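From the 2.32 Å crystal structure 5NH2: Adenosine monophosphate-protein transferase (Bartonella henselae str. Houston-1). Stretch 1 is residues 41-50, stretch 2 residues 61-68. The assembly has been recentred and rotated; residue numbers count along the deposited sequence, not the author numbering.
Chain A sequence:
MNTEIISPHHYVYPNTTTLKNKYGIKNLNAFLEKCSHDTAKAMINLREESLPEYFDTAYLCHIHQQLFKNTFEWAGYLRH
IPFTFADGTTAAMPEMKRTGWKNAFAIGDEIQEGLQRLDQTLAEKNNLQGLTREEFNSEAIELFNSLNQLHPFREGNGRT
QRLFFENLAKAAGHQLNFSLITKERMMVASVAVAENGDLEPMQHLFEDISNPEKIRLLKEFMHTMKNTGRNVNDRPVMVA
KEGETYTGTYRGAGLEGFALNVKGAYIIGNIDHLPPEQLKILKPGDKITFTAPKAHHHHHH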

# COMPACT_ATOMS: atom_id res chain seq x y z
N LYS A 41 -6.77 12.08 6.77
CA LYS A 41 -6.58 13.51 6.56
C LYS A 41 -5.13 13.81 6.21
O LYS A 41 -4.85 14.53 5.24
CB LYS A 41 -7.04 14.31 7.79
CG LYS A 41 -6.85 15.83 7.60
CD LYS A 41 -6.82 16.58 8.93
CE LYS A 41 -6.47 18.06 8.75
NZ LYS A 41 -6.39 18.79 10.03
N ALA A 42 -4.18 13.21 6.97
CA ALA A 42 -2.75 13.46 6.76
C ALA A 42 -2.28 12.98 5.38
O ALA A 42 -1.48 13.65 4.74
CB ALA A 42 -1.87 12.82 7.86
N MET A 43 -2.74 11.82 4.90
CA MET A 43 -2.30 11.44 3.56
C MET A 43 -2.78 12.42 2.50
O MET A 43 -2.04 12.77 1.56
CB MET A 43 -2.77 10.03 3.21
CG MET A 43 -2.26 9.04 4.16
SD MET A 43 -2.92 7.44 3.78
CE MET A 43 -2.20 7.17 2.14
N ILE A 44 -4.03 12.88 2.60
CA ILE A 44 -4.46 13.81 1.56
C ILE A 44 -3.58 15.05 1.58
O ILE A 44 -3.11 15.50 0.53
CB ILE A 44 -5.95 14.15 1.67
CG1 ILE A 44 -6.74 13.17 0.81
CG2 ILE A 44 -6.23 15.50 1.01
CD1 ILE A 44 -7.07 11.92 1.44
N ASN A 45 -3.23 15.55 2.77
CA ASN A 45 -2.43 16.77 2.80
C ASN A 45 -0.98 16.50 2.38
O ASN A 45 -0.39 17.27 1.63
CB ASN A 45 -2.55 17.39 4.20
CG ASN A 45 -3.84 18.20 4.37
OD1 ASN A 45 -3.93 19.41 4.02
ND2 ASN A 45 -4.86 17.53 4.90
N LEU A 46 -0.42 15.38 2.82
CA LEU A 46 0.91 14.95 2.41
C LEU A 46 1.05 14.94 0.90
O LEU A 46 2.13 15.22 0.37
CB LEU A 46 1.18 13.54 2.94
CG LEU A 46 2.62 13.07 3.04
CD1 LEU A 46 3.65 14.17 3.48
CD2 LEU A 46 2.60 11.91 4.04
N ARG A 47 -0.03 14.61 0.19
CA ARG A 47 0.06 14.62 -1.27
C ARG A 47 0.40 16.00 -1.82
O ARG A 47 0.75 16.10 -3.00
CB ARG A 47 -1.25 14.10 -1.88
CG ARG A 47 -1.34 12.58 -1.90
CD ARG A 47 -1.44 12.08 -3.35
NE ARG A 47 -1.37 10.62 -3.52
CZ ARG A 47 -1.66 10.00 -4.67
NH1 ARG A 47 -2.05 10.70 -5.74
NH2 ARG A 47 -1.56 8.68 -4.75
N GLU A 48 0.34 17.05 -1.00
CA GLU A 48 0.59 18.43 -1.41
C GLU A 48 2.00 18.96 -1.10
O GLU A 48 2.27 20.11 -1.43
CB GLU A 48 -0.44 19.34 -0.75
CG GLU A 48 -1.90 19.10 -1.25
CD GLU A 48 -2.11 19.52 -2.70
OE1 GLU A 48 -2.51 18.68 -3.54
OE2 GLU A 48 -1.85 20.71 -2.99
N GLU A 49 2.87 18.18 -0.46
CA GLU A 49 4.25 18.60 -0.18
C GLU A 49 5.15 18.37 -1.39
O GLU A 49 4.91 17.47 -2.20
CB GLU A 49 4.85 17.84 1.02
CG GLU A 49 4.11 17.97 2.33
CD GLU A 49 4.91 17.41 3.54
OE1 GLU A 49 5.93 16.71 3.33
OE2 GLU A 49 4.48 17.68 4.69
N SER A 50 6.22 19.15 -1.47
CA SER A 50 7.23 18.90 -2.48
C SER A 50 7.98 17.60 -2.21
O SER A 50 8.20 17.19 -1.07
CB SER A 50 8.22 20.04 -2.52
OG SER A 50 8.97 19.94 -3.72
N CYS A 61 11.11 8.78 7.99
CA CYS A 61 10.60 9.18 9.30
C CYS A 61 9.71 10.42 9.22
O CYS A 61 8.76 10.55 10.01
CB CYS A 61 11.76 9.41 10.28
SG CYS A 61 12.58 7.86 10.78
N HIS A 62 10.00 11.34 8.29
CA HIS A 62 9.13 12.49 8.04
C HIS A 62 7.73 12.04 7.56
O HIS A 62 6.71 12.51 8.07
CB HIS A 62 9.79 13.42 7.00
CG HIS A 62 8.90 14.51 6.47
ND1 HIS A 62 8.68 15.70 7.14
CD2 HIS A 62 8.18 14.59 5.32
CE1 HIS A 62 7.85 16.46 6.44
NE2 HIS A 62 7.53 15.81 5.33
N ILE A 63 7.67 11.10 6.63
CA ILE A 63 6.38 10.52 6.23
C ILE A 63 5.61 9.94 7.44
O ILE A 63 4.42 10.24 7.64
CB ILE A 63 6.60 9.46 5.14
CG1 ILE A 63 7.00 10.12 3.84
CG2 ILE A 63 5.36 8.67 4.96
CD1 ILE A 63 7.35 9.08 2.84
N HIS A 64 6.27 9.07 8.23
CA HIS A 64 5.60 8.48 9.40
C HIS A 64 5.14 9.57 10.36
O HIS A 64 4.01 9.54 10.89
CB HIS A 64 6.55 7.47 10.08
CG HIS A 64 5.92 6.68 11.20
ND1 HIS A 64 5.83 7.16 12.49
CD2 HIS A 64 5.37 5.43 11.21
CE1 HIS A 64 5.22 6.25 13.24
NE2 HIS A 64 4.95 5.19 12.50
N GLN A 65 5.97 10.61 10.52
CA GLN A 65 5.64 11.71 11.40
C GLN A 65 4.42 12.49 10.89
O GLN A 65 3.60 12.94 11.69
CB GLN A 65 6.83 12.64 11.53
CG GLN A 65 6.66 13.65 12.67
CD GLN A 65 7.14 15.03 12.30
OE1 GLN A 65 6.62 15.65 11.36
NE2 GLN A 65 8.15 15.52 13.02
N GLN A 66 4.29 12.66 9.58
CA GLN A 66 3.13 13.42 9.11
C GLN A 66 1.87 12.56 9.22
O GLN A 66 0.81 13.06 9.60
CB GLN A 66 3.35 13.95 7.68
CG GLN A 66 4.47 15.03 7.63
CD GLN A 66 4.12 16.29 8.40
OE1 GLN A 66 4.79 16.65 9.37
NE2 GLN A 66 3.06 16.97 7.98
N LEU A 67 1.99 11.25 8.98
CA LEU A 67 0.79 10.41 9.02
C LEU A 67 0.21 10.34 10.43
O LEU A 67 -1.02 10.35 10.60
CB LEU A 67 1.04 8.97 8.48
CG LEU A 67 1.50 8.81 7.01
CD1 LEU A 67 1.74 7.36 6.61
CD2 LEU A 67 0.58 9.53 5.99
N PHE A 68 1.07 10.17 11.44
CA PHE A 68 0.63 9.80 12.78
C PHE A 68 0.80 10.88 13.86
O PHE A 68 0.54 10.59 15.04
CB PHE A 68 1.32 8.50 13.18
CG PHE A 68 0.98 7.37 12.25
CD1 PHE A 68 -0.30 6.79 12.28
CD2 PHE A 68 1.91 6.90 11.31
CE1 PHE A 68 -0.64 5.77 11.38
CE2 PHE A 68 1.59 5.87 10.41
CZ PHE A 68 0.30 5.29 10.44

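The polar bond of this contact is made not between the helices proper but at the last position of a turn: Glu 49, in the turn that follows the helix of stretch 1, reaches back to the opposing helix and accepts a hydrogen bond from His 62. The NE2 of His 62 lies 2.7 Å from OE1 of Glu 49, and the N-H...acceptor angle of 176° is almost perfectly straight. The carboxylate oxygen sits at the edge of the imidazole, near the ring plane, where a ring nitrogen can point its hydrogen directly at it.

Both side chains are arranged for this meeting. Glu 49 closes a type I turn from Leu 46, with Glu 49 N 3.2 Å from Leu 46 O in a backbone hydrogen bond, and its CA-to-CB bond points toward the other stretch. Its side chain is m at chi1 and t at chi2. His 62 starts sideways, but its t rotamer at chi1 carries the ring nearer. Both residues remain partly exposed, so the bond borders the apolar packing rather than interrupting it.

The helices, 41-46 and 61-68, run at 130° between their N-to-C directions, and their axes come within 8.6 Å. Ala 42 suits the tightest backbone approach, its CA 5.2 Å from the CA of Leu 67. Its CB points toward stretch 2 and rests 3.2 Å from the backbone O of Gln 66 and 3.8 Å from the CA of Leu 67. With a side chain of one carbon, this position lets backbone lie almost directly against it.

One turn further on, Leu 46 also points toward the partner helix and supplies the branched bulk that Ala 42 lacks. Its CD2 lies 3.7 Å from CD2 of Leu 67 and 4.4 Å from CG2 of Ile 63, while its CD1 is 4.2 Å from CB of Gln 66. Leu 67 leaves its helix sideways, yet its end comes nearer, and its CD2 also meets CG of Met 43 at 3.4 Å. Met 43, itself sideways and buried, meets Leu 67 through its CG. Gln 66 combines an aliphatic base packed against Leu 46 with a polar end suited to its partly exposed place.

The contact buries 338 Å² in all, with Leu 46 and Leu 67 each covered by 66 Å². Its rules are compact: alanine where backbones close in, branched aliphatics where side chains fill the space between helices, and one well-aimed polar pair at the border.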